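Local coordinates for uncharacterized protein (Neisseria meningitidis serogroup B, PDB 3OI8), which probably takes part in magnesium and cobalt transport, this piece of it containing a pair of CBS domains that binds adenosine, at residues N51-N56 with E60-Y65; A64-T69 with L88-L93; P75-G78 with E83-G86; L94-N99 with L105-R110. All blocks are in the same frame, centred on the assembly; numbering follows the deposited sequence.

Contact 1 (N51-N56 with E60-Y65); sequences NVLKEN and ERITAY. With ADN (adenosine), chain C.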
loop_
_atom_site.group_PDB
_atom_site.type_symbol
_atom_site.label_atom_id
_atom_site.label_comp_id
_atom_site.label_asym_id
_atom_site.label_seq_id
_atom_site.Cartn_x
_atom_site.Cartn_y
_atom_site.Cartn_z
ATOM N N ASN A 51 14.317 7.377 8.936
ATOM C CA ASN A 51 14.881 6.357 9.810
ATOM C C ASN A 51 15.674 5.375 8.959
ATOM O O ASN A 51 15.094 4.692 8.112
ATOM C CB ASN A 51 13.778 5.611 10.577
ATOM C CG ASN A 51 13.093 6.481 11.617
ATOM O OD1 ASN A 51 11.867 6.509 11.700
ATOM N ND2 ASN A 51 13.885 7.196 12.417
ATOM N N VAL A 52 16.992 5.315 9.171
ATOM C CA VAL A 52 17.860 4.464 8.351
ATOM C C VAL A 52 18.602 3.402 9.176
ATOM O O VAL A 52 18.676 3.491 10.405
ATOM C CB VAL A 52 18.907 5.309 7.595
ATOM C CG1 VAL A 52 18.221 6.340 6.691
ATOM C CG2 VAL A 52 19.847 6.009 8.589
ATOM N N LEU A 53 19.172 2.410 8.492
ATOM C CA LEU A 53 20.004 1.402 9.158
ATOM C C LEU A 53 21.441 1.519 8.670
ATOM O O LEU A 53 21.665 1.782 7.484
ATOM C CB LEU A 53 19.485 -0.002 8.832
ATOM C CG LEU A 53 18.016 -0.258 9.207
ATOM C CD1 LEU A 53 17.577 -1.615 8.683
ATOM C CD2 LEU A 53 17.834 -0.173 10.715
ATOM N N LYS A 54 22.407 1.315 9.567
ATOM C CA LYS A 54 23.820 1.374 9.200
ATOM C C LYS A 54 24.255 0.038 8.620
ATOM O O LYS A 54 23.881 -1.019 9.114
ATOM C CB LYS A 54 24.725 1.691 10.401
ATOM C CG LYS A 54 24.278 2.820 11.315
ATOM C CD LYS A 54 23.875 4.067 10.564
ATOM C CE LYS A 54 23.345 5.115 11.550
ATOM N NZ LYS A 54 22.416 6.115 10.940
ATOM N N GLU A 55 25.038 0.115 7.557
ATOM C CA GLU A 55 25.591 -1.030 6.842
ATOM C C GLU A 55 26.031 -2.169 7.768
ATOM O O GLU A 55 25.672 -3.331 7.560
ATOM C CB GLU A 55 26.809 -0.523 6.037
ATOM C CG GLU A 55 27.315 -1.430 4.931
ATOM C CD GLU A 55 28.430 -0.780 4.099
ATOM O OE1 GLU A 55 28.964 0.283 4.504
ATOM O OE2 GLU A 55 28.772 -1.335 3.028
ATOM N N ASN A 56 26.819 -1.835 8.788
ATOM C CA ASN A 56 27.525 -2.858 9.566
ATOM C C ASN A 56 26.915 -3.145 10.940
ATOM O O ASN A 56 27.540 -3.782 11.789
ATOM C CB ASN A 56 29.012 -2.492 9.713
ATOM C CG ASN A 56 29.780 -2.596 8.400
ATOM O OD1 ASN A 56 29.456 -3.411 7.531
ATOM N ND2 ASN A 56 30.817 -1.773 8.257
ATOM N N GLU A 60 20.819 -7.784 16.218
ATOM C CA GLU A 60 20.096 -7.401 17.434
ATOM C C GLU A 60 19.705 -5.918 17.465
ATOM O O GLU A 60 18.584 -5.555 17.836
ATOM C CB GLU A 60 20.925 -7.740 18.681
ATOM C CG GLU A 60 21.081 -9.235 18.968
ATOM C CD GLU A 60 22.239 -9.879 18.215
ATOM O OE1 GLU A 60 22.992 -9.154 17.518
ATOM O OE2 GLU A 60 22.396 -11.118 18.326
ATOM N N ARG A 61 20.638 -5.055 17.082
ATOM C CA ARG A 61 20.380 -3.629 17.064
ATOM C C ARG A 61 19.452 -3.237 15.901
ATOM O O ARG A 61 18.513 -2.463 16.074
ATOM C CB ARG A 61 21.715 -2.883 16.988
ATOM C CG ARG A 61 22.509 -2.960 18.295
ATOM C CD ARG A 61 23.929 -2.432 18.126
ATOM N NE ARG A 61 23.936 -1.073 17.591
ATOM C CZ ARG A 61 23.939 0.023 18.343
ATOM N NH1 ARG A 61 23.941 -0.079 19.668
ATOM N NH2 ARG A 61 23.948 1.218 17.770
ATOM N N ILE A 62 19.714 -3.776 14.716
ATOM C CA ILE A 62 18.796 -3.593 13.592
ATOM C C ILE A 62 17.361 -3.991 13.974
ATOM O O ILE A 62 16.426 -3.200 13.817
ATOM C CB ILE A 62 19.260 -4.394 12.340
ATOM C CG1 ILE A 62 20.454 -3.689 11.679
ATOM C CG2 ILE A 62 18.101 -4.571 11.341
ATOM C CD1 ILE A 62 21.205 -4.547 10.682
ATOM N N THR A 63 17.192 -5.210 14.487
ATOM C CA THR A 63 15.861 -5.716 14.792
ATOM C C THR A 63 15.131 -4.838 15.818
ATOM O O THR A 63 13.950 -4.532 15.650
ATOM C CB THR A 63 15.896 -7.197 15.260
ATOM O OG1 THR A 63 16.343 -8.027 14.180
ATOM C CG2 THR A 63 14.510 -7.654 15.681
ATOM N N ALA A 64 15.832 -4.440 16.875
ATOM C CA ALA A 64 15.232 -3.592 17.901
ATOM C C ALA A 64 14.804 -2.235 17.333
ATOM O O ALA A 64 13.762 -1.707 17.694
ATOM C CB ALA A 64 16.184 -3.415 19.085
ATOM N N TYR A 65 15.608 -1.685 16.430
ATOM C CA TYR A 65 15.308 -0.396 15.827
ATOM C C TYR A 65 14.094 -0.515 14.908
ATOM O O TYR A 65 13.194 0.333 14.940
ATOM C CB TYR A 65 16.527 0.124 15.066
ATOM C CG TYR A 65 16.377 1.512 14.480
ATOM C CD1 TYR A 65 16.605 2.641 15.256
ATOM C CD2 TYR A 65 16.025 1.691 13.138
ATOM C CE1 TYR A 65 16.476 3.919 14.723
ATOM C CE2 TYR A 65 15.895 2.961 12.594
ATOM C CZ TYR A 65 16.126 4.074 13.395
ATOM O OH TYR A 65 16.003 5.339 12.872
HETATM O "O5'" ADN C . 5.548 3.890 8.842
HETATM C "C5'" ADN C . 4.450 4.718 9.130
HETATM C "C4'" ADN C . 4.643 6.113 8.461
HETATM O "O4'" ADN C . 5.991 6.611 8.713
HETATM C "C3'" ADN C . 4.450 6.029 6.932
HETATM O "O3'" ADN C . 3.186 6.526 6.585
HETATM C "C2'" ADN C . 5.538 6.901 6.354
HETATM O "O2'" ADN C . 5.062 8.214 6.162
HETATM C "C1'" ADN C . 6.619 6.947 7.434
HETATM N N9 ADN C . 7.712 6.020 7.151
HETATM C C8 ADN C . 7.607 4.589 6.642
HETATM N N7 ADN C . 9.004 4.035 6.561
HETATM C C5 ADN C . 9.975 5.131 7.033
HETATM C C6 ADN C . 11.526 5.160 7.182
HETATM N N6 ADN C . 12.304 3.959 6.878
HETATM N N1 ADN C . 12.183 6.368 7.667
HETATM C C2 ADN C . 11.370 7.601 8.032
HETATM N N3 ADN C . 9.847 7.573 7.890
HETATM C C4 ADN C . 9.176 6.344 7.397
HETATM O O HOH W 1 18.157 7.041 11.928
#
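At the adenosine site of the first CBS domain, Asn-51 meets both the nucleoside and Tyr-65 of helix 59-69. Its backbone reads the adenine edge: Asn-51 N donates to N1 of ADN at 2.7 Å, while N6 of ADN gives a hydrogen to Asn-51 O at 3.1 Å. The side chain turns to the helix instead. Asn-51 ND2 reaches Tyr-65 OH at 2.9 Å in a weak, bent hydrogen bond (122°), amide and ring planes standing 82° apart, and Asn-51 OD1 is taken by His-71, another adenosine-binding residue. A water 2.9 Å from Tyr-65 OH also makes a weak link to Val-52 N. Strand 53-54 and helix 59-69 open a beta-alpha-beta unit completed by strand 73-77, and branched aliphatic residues fill the angle between them. Leu-53 divides its two methyls: CD2 lies 3.6 Å from Tyr-65 CD2, while CD1 meets Ile-62 CG2 at 4.0 Å, the two side chains crossing at about a right angle. Tyrosine suits its place because, with CG anti to the backbone N (chi1 -175°), its ring passes Leu-53 and delivers a hydroxyl to the polar Asn-51.

Contact 2 (A64-T69 with L88-L93); sequences AYVIDT and LHAKDL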
loop_
_atom_site.group_PDB
_atom_site.type_symbol
_atom_site.label_atom_id
_atom_site.label_comp_id
_atom_site.label_asym_id
_atom_site.label_seq_id
_atom_site.Cartn_x
_atom_site.Cartn_y
_atom_site.Cartn_z
ATOM N N ALA A 64 15.832 -4.440 16.875
ATOM C CA ALA A 64 15.232 -3.592 17.901
ATOM C C ALA A 64 14.804 -2.235 17.333
ATOM O O ALA A 64 13.762 -1.707 17.694
ATOM C CB ALA A 64 16.184 -3.415 19.085
ATOM N N TYR A 65 15.608 -1.685 16.430
ATOM C CA TYR A 65 15.308 -0.396 15.827
ATOM C C TYR A 65 14.094 -0.515 14.908
ATOM O O TYR A 65 13.194 0.333 14.940
ATOM C CB TYR A 65 16.527 0.124 15.066
ATOM C CG TYR A 65 16.377 1.512 14.480
ATOM C CD1 TYR A 65 16.605 2.641 15.256
ATOM C CD2 TYR A 65 16.025 1.691 13.138
ATOM C CE1 TYR A 65 16.476 3.919 14.723
ATOM C CE2 TYR A 65 15.895 2.961 12.594
ATOM C CZ TYR A 65 16.126 4.074 13.395
ATOM O OH TYR A 65 16.003 5.339 12.872
ATOM N N VAL A 66 14.063 -1.580 14.112
ATOM C CA VAL A 66 12.935 -1.847 13.215
ATOM C C VAL A 66 11.615 -1.987 13.981
ATOM O O VAL A 66 10.585 -1.460 13.569
ATOM C CB VAL A 66 13.176 -3.130 12.399
ATOM C CG1 VAL A 66 11.904 -3.582 11.712
ATOM C CG2 VAL A 66 14.300 -2.916 11.374
ATOM N N ILE A 67 11.647 -2.692 15.106
ATOM C CA ILE A 67 10.451 -2.861 15.923
ATOM C C ILE A 67 10.031 -1.539 16.555
ATOM O O ILE A 67 8.850 -1.175 16.553
ATOM C CB ILE A 67 10.684 -3.906 17.014
ATOM C CG1 ILE A 67 10.755 -5.302 16.389
ATOM C CG2 ILE A 67 9.612 -3.803 18.117
ATOM C CD1 ILE A 67 11.326 -6.348 17.324
ATOM N N ASP A 68 11.013 -0.811 17.069
ATOM C CA ASP A 68 10.764 0.460 17.729
ATOM C C ASP A 68 10.084 1.467 16.808
ATOM O O ASP A 68 9.139 2.130 17.209
ATOM C CB ASP A 68 12.072 1.051 18.260
ATOM C CG ASP A 68 11.838 2.211 19.214
ATOM O OD1 ASP A 68 10.853 2.156 19.986
ATOM O OD2 ASP A 68 12.634 3.176 19.195
ATOM N N THR A 69 10.572 1.590 15.575
ATOM C CA THR A 69 10.029 2.579 14.648
ATOM C C THR A 69 8.797 2.034 13.944
ATOM O O THR A 69 7.972 2.788 13.438
ATOM C CB THR A 69 11.065 3.002 13.599
ATOM O OG1 THR A 69 11.488 1.852 12.865
ATOM C CG2 THR A 69 12.276 3.641 14.260
ATOM N N LEU A 88 16.203 -2.238 3.066
ATOM C CA LEU A 88 15.877 -3.450 3.794
ATOM C C LEU A 88 14.399 -3.439 4.089
ATOM O O LEU A 88 13.884 -2.442 4.588
ATOM C CB LEU A 88 16.607 -3.530 5.136
ATOM C CG LEU A 88 16.001 -4.684 5.960
ATOM C CD1 LEU A 88 16.552 -6.036 5.528
ATOM C CD2 LEU A 88 16.165 -4.491 7.458
ATOM N N HIS A 89 13.739 -4.553 3.777
ATOM C CA HIS A 89 12.343 -4.809 4.124
ATOM C C HIS A 89 12.305 -5.584 5.430
ATOM O O HIS A 89 12.905 -6.655 5.534
ATOM C CB HIS A 89 11.697 -5.638 3.018
ATOM C CG HIS A 89 11.586 -4.900 1.723
ATOM N ND1 HIS A 89 10.453 -4.932 0.938
ATOM C CD2 HIS A 89 12.453 -4.069 1.099
ATOM C CE1 HIS A 89 10.637 -4.168 -0.124
ATOM N NE2 HIS A 89 11.844 -3.634 -0.051
ATOM N N ALA A 90 11.614 -5.035 6.424
ATOM C CA ALA A 90 11.591 -5.614 7.765
ATOM C C ALA A 90 11.364 -7.135 7.747
ATOM O O ALA A 90 12.003 -7.888 8.485
ATOM C CB ALA A 90 10.499 -4.936 8.605
ATOM N N LYS A 91 10.442 -7.586 6.912
ATOM C CA LYS A 91 10.075 -8.998 6.924
ATOM C C LYS A 91 11.119 -9.909 6.278
ATOM O O LYS A 91 11.024 -11.124 6.388
ATOM C CB LYS A 91 8.705 -9.219 6.290
ATOM C CG LYS A 91 8.606 -8.930 4.809
ATOM C CD LYS A 91 7.150 -9.114 4.351
ATOM C CE LYS A 91 6.922 -8.659 2.909
ATOM N NZ LYS A 91 7.506 -9.600 1.907
ATOM N N ASP A 92 12.109 -9.332 5.605
ATOM C CA ASP A 92 13.213 -10.142 5.089
ATOM C C ASP A 92 14.123 -10.590 6.229
ATOM O O ASP A 92 14.867 -11.567 6.096
ATOM C CB ASP A 92 13.984 -9.395 3.983
ATOM C CG ASP A 92 13.193 -9.326 2.680
ATOM O OD1 ASP A 92 12.255 -10.140 2.528
ATOM O OD2 ASP A 92 13.488 -8.470 1.813
ATOM N N LEU A 93 14.045 -9.892 7.362
ATOM C CA LEU A 93 14.819 -10.274 8.538
ATOM C C LEU A 93 14.387 -11.647 9.092
ATOM O O LEU A 93 15.161 -12.320 9.773
ATOM C CB LEU A 93 14.696 -9.218 9.638
ATOM C CG LEU A 93 15.459 -7.897 9.461
ATOM C CD1 LEU A 93 15.049 -6.937 10.567
ATOM C CD2 LEU A 93 16.964 -8.143 9.500
#
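Val-66 of helix 59-69 packs on Ala-90 and Leu-93 where strand 84-89 gives way to the 3-10 turn 90-93, so the contact closes the helix of the CBS beta-alpha-beta unit over the chain leaving its hairpin. The meeting across the two segments is apolar. Val-66 splits its branches between two partners: CG1 touches Ala-90 CB at 3.7 Å, and CG2 faces Leu-93 CD1 at 4.2 Å. The torsion of Val-66 explains the division, since CG1 stands opposite the backbone N (chi1 167°) and CG2 opposite the carbonyl carbon. Ala-90 is small enough for the valine to come close to the turn, whereas the longer Leu-93 reaches Val-66 tip to tip. All three residues are buried; Leu-94 of the second subunit also packs on Val-66 and Leu-93, so this patch forms part of the contact between subunits.

Polar bonds hold each segment in its own shape. In the turn, Asp-92 N bonds to His-89 O at 2.8 Å and Leu-93 N to Ala-90 O at 3.1 Å, which brings Ala-90 and Leu-93 round to the valine. At the end of the helix Tyr-65 O accepts twice, from Thr-69 N at 3.0 Å and from Thr-69 OG1 at 3.1 Å; the two donors arrive from opposite faces of the carbonyl plane.

Contact 3 (P75-G78 with E83-G86); sequences PVIG and EVLG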
loop_
_atom_site.group_PDB
_atom_site.type_symbol
_atom_site.label_atom_id
_atom_site.label_comp_id
_atom_site.label_asym_id
_atom_site.label_seq_id
_atom_site.Cartn_x
_atom_site.Cartn_y
_atom_site.Cartn_z
ATOM N N PRO A 75 15.916 2.540 4.345
ATOM C CA PRO A 75 17.155 2.755 3.583
ATOM C C PRO A 75 18.326 2.243 4.408
ATOM O O PRO A 75 18.333 2.418 5.621
ATOM C CB PRO A 75 17.273 4.287 3.510
ATOM C CG PRO A 75 15.879 4.802 3.786
ATOM C CD PRO A 75 15.248 3.806 4.714
ATOM N N VAL A 76 19.311 1.640 3.767
ATOM C CA VAL A 76 20.514 1.218 4.474
ATOM C C VAL A 76 21.654 2.103 3.975
ATOM O O VAL A 76 21.812 2.264 2.766
ATOM C CB VAL A 76 20.831 -0.259 4.216
ATOM C CG1 VAL A 76 22.212 -0.628 4.800
ATOM C CG2 VAL A 76 19.736 -1.160 4.840
ATOM N N ILE A 77 22.431 2.671 4.898
ATOM C CA ILE A 77 23.434 3.665 4.528
ATOM C C ILE A 77 24.862 3.212 4.821
ATOM O O ILE A 77 25.112 2.334 5.664
ATOM C CB ILE A 77 23.217 5.008 5.240
ATOM C CG1 ILE A 77 23.319 4.830 6.761
ATOM C CG2 ILE A 77 21.901 5.629 4.820
ATOM C CD1 ILE A 77 23.565 6.102 7.536
ATOM N N GLY A 78 25.791 3.831 4.108
ATOM C CA GLY A 78 27.204 3.625 4.344
ATOM C C GLY A 78 27.677 4.711 5.287
ATOM O O GLY A 78 27.311 4.715 6.460
ATOM N N GLU A 83 24.962 8.343 1.190
ATOM C CA GLU A 83 25.408 7.086 0.608
ATOM C C GLU A 83 24.395 5.976 0.912
ATOM O O GLU A 83 24.591 5.202 1.843
ATOM C CB GLU A 83 26.819 6.707 1.120
ATOM C CG GLU A 83 27.358 5.469 0.414
ATOM C CD GLU A 83 28.749 5.026 0.867
ATOM O OE1 GLU A 83 29.221 5.452 1.946
ATOM O OE2 GLU A 83 29.364 4.230 0.125
ATOM N N VAL A 84 23.300 5.922 0.152
ATOM C CA VAL A 84 22.279 4.899 0.380
ATOM C C VAL A 84 22.677 3.666 -0.416
ATOM O O VAL A 84 22.904 3.749 -1.619
ATOM C CB VAL A 84 20.846 5.363 -0.035
ATOM C CG1 VAL A 84 19.830 4.193 0.128
ATOM C CG2 VAL A 84 20.395 6.559 0.775
ATOM N N LEU A 85 22.771 2.529 0.259
ATOM C CA LEU A 85 23.286 1.310 -0.369
ATOM C C LEU A 85 22.160 0.433 -0.869
ATOM O O LEU A 85 22.360 -0.469 -1.687
ATOM C CB LEU A 85 24.120 0.526 0.648
ATOM C CG LEU A 85 25.232 1.350 1.302
ATOM C CD1 LEU A 85 25.863 0.599 2.468
ATOM C CD2 LEU A 85 26.278 1.732 0.257
ATOM N N GLY A 86 20.967 0.673 -0.347
ATOM C CA GLY A 86 19.879 -0.239 -0.601
ATOM C C GLY A 86 18.719 -0.037 0.350
ATOM O O GLY A 86 18.728 0.874 1.186
#
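A classic beta bulge interrupts the hairpin of strands 73-77 and 84-89 in the first CBS domain, beside the adenosine pocket to which Pro-75 belongs. Leu-85 and Gly-86 both face Val-76, whose backbone is gripped at each end: Val-76 N donates to Gly-86 O at 2.8 Å, and Val-76 O accepts from Leu-85 N at 2.7 Å in a nearly straight bond (170°). Gly-86 takes a backbone conformation (phi 164°, psi -176°) that glycine, lacking a side chain, adopts readily. Beyond the bulge, Gly-78 N bonds to Glu-83 O at 2.9 Å, and Ile-77 pairs with Val-84 as an antiparallel non-hydrogen-bonded pair.

The side chains cover this ladder. Leu-85 CD1 lies over the turn-side backbone, 3.6 Å from Gly-78 N. Pro-75 CB and Val-84 CG1 meet at 4.2 Å, while Ile-77 CG2 and Val-84 CG2 come together more loosely at 4.4 Å. Glu-83 runs out extended, its OE1 3.6 Å from Gly-78 CA and hydrogen-bonded to Glu-79 N, a polar end fitting for an exposed turn.

Strand 73-77 is the middle one of its sheet, bonded on its other edge to strand 53-54. On one face Pro-75 and Val-84 pack against strands 135-139 and 145-150; on the other, Val-76 lies against Leu-109, just after helix 105-108.

Contact 4 (L94-N99 with L105-R110); sequences LKYMFN and LKSILR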
loop_
_atom_site.group_PDB
_atom_site.type_symbol
_atom_site.label_atom_id
_atom_site.label_comp_id
_atom_site.label_asym_id
_atom_site.label_seq_id
_atom_site.Cartn_x
_atom_site.Cartn_y
_atom_site.Cartn_z
ATOM N N LEU A 94 13.164 -12.061 8.791
ATOM C CA LEU A 94 12.641 -13.306 9.346
ATOM C C LEU A 94 13.396 -14.506 8.782
ATOM O O LEU A 94 13.314 -15.611 9.313
ATOM C CB LEU A 94 11.154 -13.447 9.043
ATOM C CG LEU A 94 10.212 -12.449 9.713
ATOM C CD1 LEU A 94 8.808 -12.650 9.171
ATOM C CD2 LEU A 94 10.240 -12.605 11.226
ATOM N N LYS A 95 14.112 -14.290 7.686
ATOM C CA LYS A 95 14.946 -15.346 7.120
ATOM C C LYS A 95 15.994 -15.808 8.133
ATOM O O LYS A 95 16.576 -16.884 7.996
ATOM C CB LYS A 95 15.637 -14.857 5.835
ATOM C CG LYS A 95 14.670 -14.498 4.706
ATOM C CD LYS A 95 15.406 -13.983 3.470
ATOM C CE LYS A 95 14.446 -13.373 2.449
ATOM N NZ LYS A 95 15.142 -12.490 1.451
ATOM N N TYR A 96 16.244 -14.986 9.148
ATOM C CA TYR A 96 17.294 -15.297 10.112
ATOM C C TYR A 96 16.723 -15.592 11.491
ATOM O O TYR A 96 17.432 -15.531 12.485
ATOM C CB TYR A 96 18.314 -14.157 10.188
ATOM C CG TYR A 96 19.151 -14.036 8.947
ATOM C CD1 TYR A 96 20.093 -15.009 8.629
ATOM C CD2 TYR A 96 19.003 -12.948 8.088
ATOM C CE1 TYR A 96 20.863 -14.902 7.484
ATOM C CE2 TYR A 96 19.762 -12.835 6.941
ATOM C CZ TYR A 96 20.695 -13.811 6.648
ATOM O OH TYR A 96 21.466 -13.694 5.512
HETATM N N MSE A 97 15.434 -15.907 11.540
HETATM C CA MSE A 97 14.757 -16.179 12.799
HETATM C C MSE A 97 15.459 -17.279 13.593
HETATM O O MSE A 97 15.632 -17.169 14.807
HETATM C CB MSE A 97 13.310 -16.580 12.517
HETATM C CG MSE A 97 12.568 -17.209 13.688
HETATM SE SE MSE A 97 11.546 -15.945 14.750
HETATM C CE MSE A 97 11.354 -14.506 13.424
ATOM N N PHE A 98 15.880 -18.334 12.910
ATOM C CA PHE A 98 16.459 -19.481 13.613
ATOM C C PHE A 98 17.969 -19.624 13.505
ATOM O O PHE A 98 18.559 -20.489 14.160
ATOM C CB PHE A 98 15.738 -20.758 13.187
ATOM C CG PHE A 98 14.248 -20.609 13.206
ATOM C CD1 PHE A 98 13.553 -20.658 14.402
ATOM C CD2 PHE A 98 13.550 -20.360 12.035
ATOM C CE1 PHE A 98 12.177 -20.494 14.430
ATOM C CE2 PHE A 98 12.176 -20.190 12.058
ATOM C CZ PHE A 98 11.492 -20.255 13.259
ATOM N N ASN A 99 18.590 -18.769 12.699
ATOM C CA ASN A 99 20.039 -18.745 12.539
ATOM C C ASN A 99 20.536 -17.299 12.506
ATOM O O ASN A 99 21.081 -16.858 11.495
ATOM C CB ASN A 99 20.437 -19.429 11.229
ATOM C CG ASN A 99 19.744 -18.804 10.015
ATOM O OD1 ASN A 99 18.722 -18.138 10.155
ATOM N ND2 ASN A 99 20.308 -19.004 8.832
ATOM N N LEU A 105 23.695 -8.831 6.085
ATOM C CA LEU A 105 22.763 -7.826 5.614
ATOM C C LEU A 105 22.754 -7.763 4.084
ATOM O O LEU A 105 21.689 -7.655 3.478
ATOM C CB LEU A 105 23.078 -6.455 6.223
ATOM C CG LEU A 105 22.100 -5.323 5.868
ATOM C CD1 LEU A 105 20.651 -5.803 6.013
ATOM C CD2 LEU A 105 22.357 -4.092 6.751
ATOM N N LYS A 106 23.933 -7.840 3.464
ATOM C CA LYS A 106 24.025 -7.797 1.995
ATOM C C LYS A 106 23.279 -8.953 1.314
ATOM O O LYS A 106 22.902 -8.850 0.141
ATOM C CB LYS A 106 25.479 -7.810 1.527
ATOM C CG LYS A 106 26.328 -6.664 2.051
ATOM C CD LYS A 106 26.204 -5.409 1.204
ATOM C CE LYS A 106 27.131 -4.311 1.738
ATOM N NZ LYS A 106 28.523 -4.823 1.952
ATOM N N SER A 107 23.077 -10.053 2.036
ATOM C CA SER A 107 22.296 -11.174 1.482
ATOM C C SER A 107 20.810 -10.860 1.278
ATOM O O SER A 107 20.134 -11.541 0.498
ATOM C CB SER A 107 22.420 -12.431 2.362
ATOM O OG SER A 107 23.764 -12.904 2.344
ATOM N N ILE A 108 20.288 -9.866 1.993
ATOM C CA ILE A 108 18.846 -9.571 1.918
ATOM C C ILE A 108 18.550 -8.139 1.478
ATOM O O ILE A 108 17.398 -7.760 1.318
ATOM C CB ILE A 108 18.086 -9.855 3.266
ATOM C CG1 ILE A 108 18.651 -9.007 4.409
ATOM C CG2 ILE A 108 18.083 -11.361 3.632
ATOM C CD1 ILE A 108 17.919 -9.205 5.730
ATOM N N LEU A 109 19.594 -7.342 1.300
ATOM C CA LEU A 109 19.427 -5.956 0.897
ATOM C C LEU A 109 18.924 -5.874 -0.536
ATOM O O LEU A 109 19.454 -6.535 -1.433
ATOM C CB LEU A 109 20.773 -5.234 0.986
ATOM C CG LEU A 109 20.764 -3.720 0.854
ATOM C CD1 LEU A 109 20.063 -3.130 2.065
ATOM C CD2 LEU A 109 22.193 -3.215 0.747
ATOM N N ARG A 110 17.909 -5.054 -0.761
ATOM C CA ARG A 110 17.435 -4.829 -2.119
ATOM C C ARG A 110 17.975 -3.505 -2.629
ATOM O O ARG A 110 18.245 -2.607 -1.836
ATOM C CB ARG A 110 15.916 -4.824 -2.141
ATOM C CG ARG A 110 15.298 -6.143 -1.651
ATOM C CD ARG A 110 13.836 -5.957 -1.331
ATOM N NE ARG A 110 13.247 -7.113 -0.657
ATOM C CZ ARG A 110 12.091 -7.667 -1.014
ATOM N NH1 ARG A 110 11.415 -7.179 -2.046
ATOM N NH2 ARG A 110 11.610 -8.706 -0.344
#
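The ring of Tyr-96 meets Ile-108 obliquely, its CE2 4.0 Å from Ile-108 CG2, while Phe-103 packs with the same ring edge-to-face. At the far end of the ring Tyr-96 OH lies 3.5 Å from Ser-107 CB; Ser-107 OG is farther off, and no hydrogen bond joins the two hydroxyl groups. Tyrosine fits here because its ring packs on the isoleucine while its hydroxyl reaches the exposed Ser-107. A second flat group, the Phe-98 ring, has selenomethionine Met-97 on one face, with CG 3.2 Å above the plane and over its centre, and it packs on Glu-60 of the second subunit.

Ile-108 CG2 is the shared point of the contact. Besides the tyrosine ring it meets Lys-95, whose CD and NZ both lie 3.8 Å away, so the methyl sits against the outer part of the lysine; the two side chains slide past each other in opposite directions. An extended lysine suits this border, since NZ also makes a weak, long ion pair with Asp-92. Within the chain the contact joins the loop that follows strand 84-89 to the short, weakly bonded helix at about 105-108, in the link between the paired CBS motifs. Ile-108, a buried branched residue, has CG1 between its backbone N and carbonyl carbon (chi1 60°), and CG2 is thereby turned to both Lys-95 and Tyr-96. Arg-110 pairs with Asp-92 in a salt bridge; its NH2 stands 5.5 Å from Lys-95 NZ, a closeness of like charges that their shared partner Asp-92 probably eases.

How the contacts relate
Contacts 1 and 2 share helix 59-69 and have centres about 8 Å apart; Leu-53 CD1 touches Leu-88 CD2 at 3.4 Å, joining them into one hydrophobic interior. Contact 3 continues the sheet of contact 1, with Leu-53 O 2.8 Å from Ile-77 N in a probable hydrogen bond. Contact 4 packs on contacts 2 and 3: Leu-109 CD1 meets Val-76 CG2 of contact 3 at 3.4 Å, and Ile-108 CD1 lies 3.5 Å from Leu-88 CD1 of contact 2. Adenosine is held directly by contact 1 and touched by Pro-75 of contact 3, whereas the side chain of Val-66 in contact 2 stays about 8 Å from the nucleoside. Contacts 1, 2 and 4 also touch the second subunit.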